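Local coordinates for putative cell adhesion protein (Bacteroides fragilis, PDB 4H40) that probably serves as a fimbrillin-like pilus subunit with a role in cell adhesion, at residues 181-187 with 251-257; 257-263 with 287-293; 190-194 with 302-306. All coordinates share one frame; numbering follows the deposited sequence.

Contact 1: residues 181-187 with 251-257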
# COMPACT_ATOMS: atom_id res chain seq x y z
N THR B 181 -1.55 -7.83 -21.65
CA THR B 181 -0.95 -8.12 -20.36
C THR B 181 -0.99 -6.91 -19.43
O THR B 181 -1.23 -5.78 -19.86
CB THR B 181 0.53 -8.60 -20.51
OG1 THR B 181 1.35 -7.50 -20.79
CG2 THR B 181 0.72 -9.60 -21.57
N ALA B 182 -0.68 -7.15 -18.16
CA ALA B 182 -0.52 -6.10 -17.19
C ALA B 182 0.92 -5.62 -17.28
O ALA B 182 1.76 -6.28 -17.91
CB ALA B 182 -0.83 -6.63 -15.79
N ARG B 183 1.22 -4.48 -16.67
CA ARG B 183 2.55 -3.92 -16.64
C ARG B 183 2.88 -3.50 -15.22
O ARG B 183 2.03 -2.92 -14.55
CB ARG B 183 2.64 -2.73 -17.59
CG ARG B 183 4.01 -2.07 -17.59
CD ARG B 183 4.07 -0.93 -18.57
NE ARG B 183 5.02 0.07 -18.12
CZ ARG B 183 6.06 0.48 -18.83
NH1 ARG B 183 6.28 -0.02 -20.05
NH2 ARG B 183 6.88 1.41 -18.35
N MSE B 184 4.09 -3.79 -14.78
CA MSE B 184 4.58 -3.36 -13.47
C MSE B 184 5.79 -2.48 -13.72
O MSE B 184 6.60 -2.77 -14.61
CB MSE B 184 4.91 -4.53 -12.54
CG MSE B 184 3.67 -5.29 -12.12
SE MSE B 184 3.95 -6.64 -10.74
CE MSE B 184 3.66 -5.52 -9.20
N GLN B 185 5.86 -1.35 -13.01
CA GLN B 185 6.98 -0.45 -13.13
C GLN B 185 7.46 -0.04 -11.76
O GLN B 185 6.66 0.25 -10.89
CB GLN B 185 6.59 0.77 -13.95
CG GLN B 185 7.77 1.62 -14.25
CD GLN B 185 7.37 2.85 -14.94
OE1 GLN B 185 7.34 2.90 -16.16
NE2 GLN B 185 7.06 3.88 -14.18
N PHE B 186 8.78 -0.02 -11.57
CA PHE B 186 9.47 0.37 -10.35
C PHE B 186 10.47 1.49 -10.70
O PHE B 186 11.32 1.33 -11.58
CB PHE B 186 10.17 -0.84 -9.70
CG PHE B 186 9.24 -2.04 -9.55
CD1 PHE B 186 8.41 -2.17 -8.44
CD2 PHE B 186 9.17 -3.01 -10.53
CE1 PHE B 186 7.52 -3.23 -8.34
CE2 PHE B 186 8.27 -4.07 -10.43
CZ PHE B 186 7.44 -4.16 -9.34
N THR B 187 10.27 2.66 -10.06
CA THR B 187 11.18 3.78 -10.11
C THR B 187 11.89 3.75 -8.77
O THR B 187 11.22 3.78 -7.72
CB THR B 187 10.45 5.10 -10.39
OG1 THR B 187 9.76 5.01 -11.64
CG2 THR B 187 11.40 6.28 -10.43
N LEU B 251 16.51 4.94 -11.16
CA LEU B 251 16.41 3.83 -12.09
C LEU B 251 14.95 3.52 -12.40
O LEU B 251 14.13 3.56 -11.49
CB LEU B 251 17.05 2.60 -11.49
CG LEU B 251 18.52 2.64 -11.12
CD1 LEU B 251 18.82 1.51 -10.18
CD2 LEU B 251 19.41 2.55 -12.37
N VAL B 252 14.61 3.18 -13.65
CA VAL B 252 13.24 2.78 -14.02
C VAL B 252 13.27 1.38 -14.62
O VAL B 252 13.86 1.15 -15.69
CB VAL B 252 12.49 3.77 -14.95
CG1 VAL B 252 11.07 3.30 -15.19
CG2 VAL B 252 12.45 5.16 -14.33
N ALA B 253 12.63 0.44 -13.95
CA ALA B 253 12.53 -0.93 -14.44
C ALA B 253 11.07 -1.28 -14.63
O ALA B 253 10.24 -0.87 -13.84
CB ALA B 253 13.20 -1.90 -13.47
N HIS B 254 10.74 -1.93 -15.73
CA HIS B 254 9.37 -2.35 -16.02
C HIS B 254 9.33 -3.73 -16.66
O HIS B 254 10.34 -4.23 -17.16
CB HIS B 254 8.62 -1.32 -16.88
CG HIS B 254 9.19 -1.14 -18.25
ND1 HIS B 254 8.59 -1.69 -19.36
CD2 HIS B 254 10.29 -0.46 -18.65
CE1 HIS B 254 9.32 -1.32 -20.39
NE2 HIS B 254 10.36 -0.60 -20.01
N THR B 255 8.18 -4.37 -16.58
CA THR B 255 7.97 -5.68 -17.17
C THR B 255 6.50 -5.93 -17.35
O THR B 255 5.67 -5.31 -16.66
CB THR B 255 8.62 -6.80 -16.33
OG1 THR B 255 8.82 -7.93 -17.15
CG2 THR B 255 7.82 -7.19 -15.10
N GLY B 256 6.21 -6.87 -18.24
CA GLY B 256 4.85 -7.32 -18.47
C GLY B 256 4.60 -8.46 -17.52
O GLY B 256 5.52 -9.22 -17.19
N VAL B 257 3.36 -8.56 -17.04
CA VAL B 257 2.93 -9.66 -16.19
C VAL B 257 1.55 -10.08 -16.69
O VAL B 257 0.77 -9.23 -17.13
CB VAL B 257 2.98 -9.42 -14.64
CG1 VAL B 257 4.41 -9.21 -14.17
CG2 VAL B 257 2.11 -8.26 -14.21
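R183 and H254 lie face to face on one side of an antiparallel strand pair, 182-187 with 251-257, in the C-terminal β-sandwich of this fimbrillin-like protein. The pairing is a regular ladder. Six backbone hydrogen bonds link A182 with V257, M184 with T255 and F186 with A253, each pair bonded both ways; the one from F186 N to A253 O, at 2.8 Å, is almost straight. R183 with G256, Q185 with H254 and T187 with V252 form the non-hydrogen-bonded pairs between them.

On the face carrying A182, M184 and F186, the side chains enter the sandwich core. V257 CG2 sits 3.7 Å from A182 CB and 4.0 Å from CG of the selenomethionine M184. F186 and A253 continue this apolar layer onto I240 of strand 237-240, with I206 and I204 of strand 197-207 also beneath them.

The other face carries R183, Q185 and H254, with V252 among them. R183 has CG anti to its backbone N (chi1 179°) and runs extended as far as NE, which carries the guanidinium across to the histidine of the neighbouring strand. It lies flat on the imidazole, centres 3.8 Å apart and planes 18° from parallel, in an offset stack with NH2 over the ring near its rim. The H254 ring is fixed from a second direction by the hydrogen bond between ND1 and the hydroxyl of Y139. Q185 CD rests 3.7 Å from V252 CG1. The same extended course sets the Q185 amide at the edge of the guanidinium, where it restrains rotation: R183 NH2 donates to Q185 OE1 at 2.7 Å, with the oxygen only 2° out of the guanidinium plane.

Contact 2: residues 257-263 with 287-293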
# COMPACT_ATOMS: atom_id res chain seq x y z
N VAL B 257 3.36 -8.56 -17.04
CA VAL B 257 2.93 -9.66 -16.19
C VAL B 257 1.55 -10.08 -16.69
O VAL B 257 0.77 -9.23 -17.13
CB VAL B 257 2.98 -9.42 -14.64
CG1 VAL B 257 4.41 -9.21 -14.17
CG2 VAL B 257 2.11 -8.26 -14.21
N LEU B 258 1.28 -11.36 -16.69
CA LEU B 258 -0.00 -11.85 -17.16
C LEU B 258 -1.10 -11.47 -16.18
O LEU B 258 -0.81 -11.47 -14.98
CB LEU B 258 0.03 -13.38 -17.30
CG LEU B 258 0.97 -13.99 -18.33
CD1 LEU B 258 0.97 -15.51 -18.17
CD2 LEU B 258 0.57 -13.62 -19.74
N PRO B 259 -2.37 -11.20 -16.64
CA PRO B 259 -3.44 -10.91 -15.68
C PRO B 259 -3.51 -12.01 -14.62
O PRO B 259 -3.51 -13.21 -14.97
CB PRO B 259 -4.69 -10.85 -16.55
CG PRO B 259 -4.17 -10.41 -17.88
CD PRO B 259 -2.88 -11.15 -18.03
N THR B 260 -3.42 -11.61 -13.34
CA THR B 260 -3.43 -12.53 -12.22
C THR B 260 -4.16 -11.97 -11.02
O THR B 260 -4.04 -10.79 -10.70
CB THR B 260 -2.00 -13.00 -11.84
OG1 THR B 260 -2.11 -14.10 -10.93
CG2 THR B 260 -1.13 -11.92 -11.25
N ASP B 261 -4.92 -12.86 -10.36
CA ASP B 261 -5.68 -12.63 -9.13
C ASP B 261 -4.85 -13.12 -7.94
O ASP B 261 -4.70 -14.33 -7.72
CB ASP B 261 -7.05 -13.37 -9.19
CG ASP B 261 -7.87 -13.31 -7.91
OD1 ASP B 261 -7.68 -12.34 -7.12
OD2 ASP B 261 -8.70 -14.22 -7.69
N ALA B 262 -4.34 -12.17 -7.15
CA ALA B 262 -3.53 -12.44 -5.96
C ALA B 262 -4.06 -11.62 -4.78
O ALA B 262 -3.30 -11.21 -3.89
CB ALA B 262 -2.07 -12.13 -6.23
N ARG B 263 -5.38 -11.39 -4.77
CA ARG B 263 -6.13 -10.65 -3.74
C ARG B 263 -6.06 -11.34 -2.38
O ARG B 263 -6.06 -10.67 -1.33
CB ARG B 263 -7.59 -10.52 -4.17
CG ARG B 263 -7.82 -9.49 -5.28
CD ARG B 263 -9.27 -9.49 -5.71
NE ARG B 263 -9.64 -10.74 -6.37
CZ ARG B 263 -10.89 -11.12 -6.62
NH1 ARG B 263 -11.91 -10.35 -6.27
NH2 ARG B 263 -11.12 -12.28 -7.23
N THR B 287 0.25 -7.84 -0.93
CA THR B 287 -0.96 -8.64 -0.77
C THR B 287 -2.14 -7.83 -1.36
O THR B 287 -2.02 -6.61 -1.50
CB THR B 287 -1.07 -9.00 0.72
OG1 THR B 287 -2.10 -9.97 0.95
CG2 THR B 287 -1.26 -7.77 1.59
N GLY B 288 -3.21 -8.53 -1.75
CA GLY B 288 -4.43 -7.95 -2.30
C GLY B 288 -4.27 -7.26 -3.64
O GLY B 288 -4.56 -6.06 -3.75
N LEU B 289 -3.82 -8.01 -4.67
CA LEU B 289 -3.57 -7.45 -5.99
C LEU B 289 -4.41 -8.12 -7.11
O LEU B 289 -4.49 -9.35 -7.15
CB LEU B 289 -2.07 -7.56 -6.32
CG LEU B 289 -1.17 -6.35 -5.98
CD1 LEU B 289 0.29 -6.66 -6.25
CD2 LEU B 289 -1.55 -5.11 -6.81
N TYR B 290 -5.05 -7.29 -8.01
CA TYR B 290 -5.85 -7.67 -9.18
C TYR B 290 -5.25 -6.99 -10.41
O TYR B 290 -5.58 -5.84 -10.76
CB TYR B 290 -7.35 -7.32 -9.01
CG TYR B 290 -8.28 -8.24 -9.78
CD1 TYR B 290 -8.44 -9.57 -9.41
CD2 TYR B 290 -9.00 -7.77 -10.88
CE1 TYR B 290 -9.28 -10.42 -10.13
CE2 TYR B 290 -9.86 -8.61 -11.59
CZ TYR B 290 -10.00 -9.94 -11.22
OH TYR B 290 -10.83 -10.79 -11.92
N LEU B 291 -4.28 -7.69 -11.02
CA LEU B 291 -3.52 -7.21 -12.18
C LEU B 291 -4.30 -7.59 -13.43
O LEU B 291 -4.58 -8.78 -13.64
CB LEU B 291 -2.10 -7.83 -12.15
CG LEU B 291 -1.30 -7.74 -10.81
CD1 LEU B 291 0.06 -8.47 -10.90
CD2 LEU B 291 -1.06 -6.31 -10.40
N THR B 292 -4.76 -6.59 -14.18
CA THR B 292 -5.55 -6.84 -15.39
C THR B 292 -4.84 -6.27 -16.64
O THR B 292 -3.95 -5.42 -16.54
CB THR B 292 -6.98 -6.30 -15.24
OG1 THR B 292 -6.96 -4.91 -14.92
CG2 THR B 292 -7.74 -7.00 -14.16
N ALA B 293 -5.27 -6.76 -17.83
CA ALA B 293 -4.77 -6.40 -19.16
C ALA B 293 -4.95 -4.93 -19.42
O ALA B 293 -6.03 -4.41 -19.20
CB ALA B 293 -5.52 -7.19 -20.21
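A short antiparallel β-ladder joins strands 260-262 and 289-291, with T260 opposite L291 as its regular hydrogen-bonded pair. T260 N to L291 O and L291 N to T260 O both span 3.1 Å, and A262 N donates to L289 O at 2.8 Å. A262 O receives weak bonds from L289 N and G288 N, near the corner the chain turns at G288.

T260 and L291 send their side chains the same way, side by side, and L291 CD1 settles 3.7 Å from T260 CG2 and 3.9 Å from V257 CG2. I267 and Y297 extend this apolar side.

On the face of D261 and Y290, R263 reaches back from the corner to grip D261 side-on, NE to OD1 at 2.6 Å and NH2 to OD2 at 3.1 Å. Both oxygens lie close to the guanidinium plane but are met from above the carboxylate plane. The Y290 ring stands beside this salt bridge, turned 63° from the guanidinium: its CE1 lies over one guanidinium face, while the carboxylate of D261 meets the ring edge. With strand 230-231 on the far flank of 260-262, this is a small mixed three-stranded β-sheet.

Contact 3: residues 190-194 with 302-306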
# COMPACT_ATOMS: atom_id res chain seq x y z
N ALA B 190 17.48 7.64 -5.65
CA ALA B 190 18.68 7.71 -4.81
C ALA B 190 18.45 8.80 -3.76
O ALA B 190 18.43 10.00 -4.09
CB ALA B 190 19.89 8.02 -5.66
N GLY B 191 18.15 8.36 -2.55
CA GLY B 191 17.84 9.24 -1.43
C GLY B 191 19.05 9.68 -0.63
O GLY B 191 20.18 9.65 -1.13
N GLU B 192 18.80 10.08 0.62
CA GLU B 192 19.80 10.59 1.55
C GLU B 192 20.96 9.60 1.72
O GLU B 192 20.75 8.45 2.11
CB GLU B 192 19.14 10.91 2.90
CG GLU B 192 20.01 11.71 3.86
CD GLU B 192 19.72 13.20 3.99
OE1 GLU B 192 18.98 13.75 3.14
OE2 GLU B 192 20.25 13.82 4.94
N GLY B 193 22.16 10.07 1.35
CA GLY B 193 23.41 9.34 1.47
C GLY B 193 23.71 8.38 0.34
O GLY B 193 24.72 7.67 0.41
N VAL B 194 22.85 8.31 -0.68
CA VAL B 194 23.04 7.40 -1.82
C VAL B 194 23.70 8.18 -2.94
O VAL B 194 23.14 9.16 -3.45
CB VAL B 194 21.73 6.71 -2.27
CG1 VAL B 194 21.98 5.79 -3.46
CG2 VAL B 194 21.12 5.92 -1.11
N THR B 302 12.39 4.63 -2.63
CA THR B 302 13.55 5.47 -2.36
C THR B 302 14.51 4.71 -1.48
O THR B 302 14.11 4.21 -0.45
CB THR B 302 13.13 6.79 -1.71
OG1 THR B 302 12.20 7.45 -2.56
CG2 THR B 302 14.29 7.70 -1.43
N VAL B 303 15.79 4.66 -1.87
CA VAL B 303 16.84 4.04 -1.06
C VAL B 303 17.46 5.15 -0.19
O VAL B 303 17.94 6.15 -0.72
CB VAL B 303 17.90 3.30 -1.91
CG1 VAL B 303 18.92 2.59 -1.03
CG2 VAL B 303 17.24 2.29 -2.83
N LYS B 304 17.39 4.99 1.14
CA LYS B 304 17.88 5.96 2.12
C LYS B 304 18.92 5.35 3.04
O LYS B 304 18.88 4.15 3.27
CB LYS B 304 16.71 6.44 3.01
CG LYS B 304 15.86 7.55 2.42
CD LYS B 304 14.62 7.83 3.26
CE LYS B 304 13.64 8.70 2.52
NZ LYS B 304 12.30 8.74 3.17
N ILE B 305 19.80 6.19 3.62
CA ILE B 305 20.73 5.81 4.69
C ILE B 305 20.21 6.50 5.97
O ILE B 305 20.21 7.74 6.02
CB ILE B 305 22.23 6.14 4.43
CG1 ILE B 305 22.72 5.79 3.00
CG2 ILE B 305 23.13 5.57 5.54
CD1 ILE B 305 22.82 4.33 2.60
N SER B 306 19.73 5.71 6.97
CA SER B 306 19.20 6.25 8.23
C SER B 306 20.32 6.62 9.21
O SER B 306 20.32 7.73 9.77
CB SER B 306 18.22 5.29 8.87
OG SER B 306 16.94 5.47 8.28
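G191 N donates to V303 O at 2.9 Å, in the carbonyl plane, where the loop after strand 177-190 runs beside the end of strand 296-305. A second bond of the same length holds the backbones together, from I305 N to E192 O. The two loop residues that make these bonds begin a type II β-turn, G191 to V194, closed by V194 N bonding to G191 O at 3.0 Å. G193 takes the third position of the turn, with the positive phi (83°) usual for glycine there, and its carbonyl oxygen accepts from N276.

The close-packed side lies under the turn. V194 has CG1 anti to its backbone N (chi1 179°), which leaves CG2 beside that nitrogen and facing the strand. That methyl reaches V303 CG1 at 4.0 Å and, more loosely, I305 CD1 at 4.4 Å. V275 of strand 266-275 packs against both V194 and V303, and L273 adds to the layer around V303, so the turn is tied to the opposing sheet of the sandwich. I305 also lays CG1 alongside the turn, 3.4 Å from E192 O and 3.8 Å from G193 O.

The other side is far looser. T302 CG2 approaches G191 CA at 3.9 Å, but the longer chains of E192 and K304 lead away from the contact into exposed positions. E192 touches a crystal neighbour, so its carboxylate may owe its pose partly to the lattice. A190 and V303 still qualify as a parallel bridge, making this the frayed end of a parallel strand pair, finished by a type II turn at the rim of a β-sandwich.

Overall arrangement
Strand 177-190 ties contacts 1 and 3 together: it pairs with 251-257 on one flank and with 296-305 on the other, and the 190-194 loop follows directly from it. Their centres are 22 Å apart. Contact 2 adjoins contact 1 at the other end, with centres 13 Å apart, V257 common to both, and A182 CB of contact 1 lying 3.4 Å from T292 O of contact 2. Contacts 2 and 3 are separate, about 17 Å between nearest atoms and 30 Å between centres, although strand 289-291 is followed in the chain by 296-305. All three join parts of the fimbrillin-like β-framework.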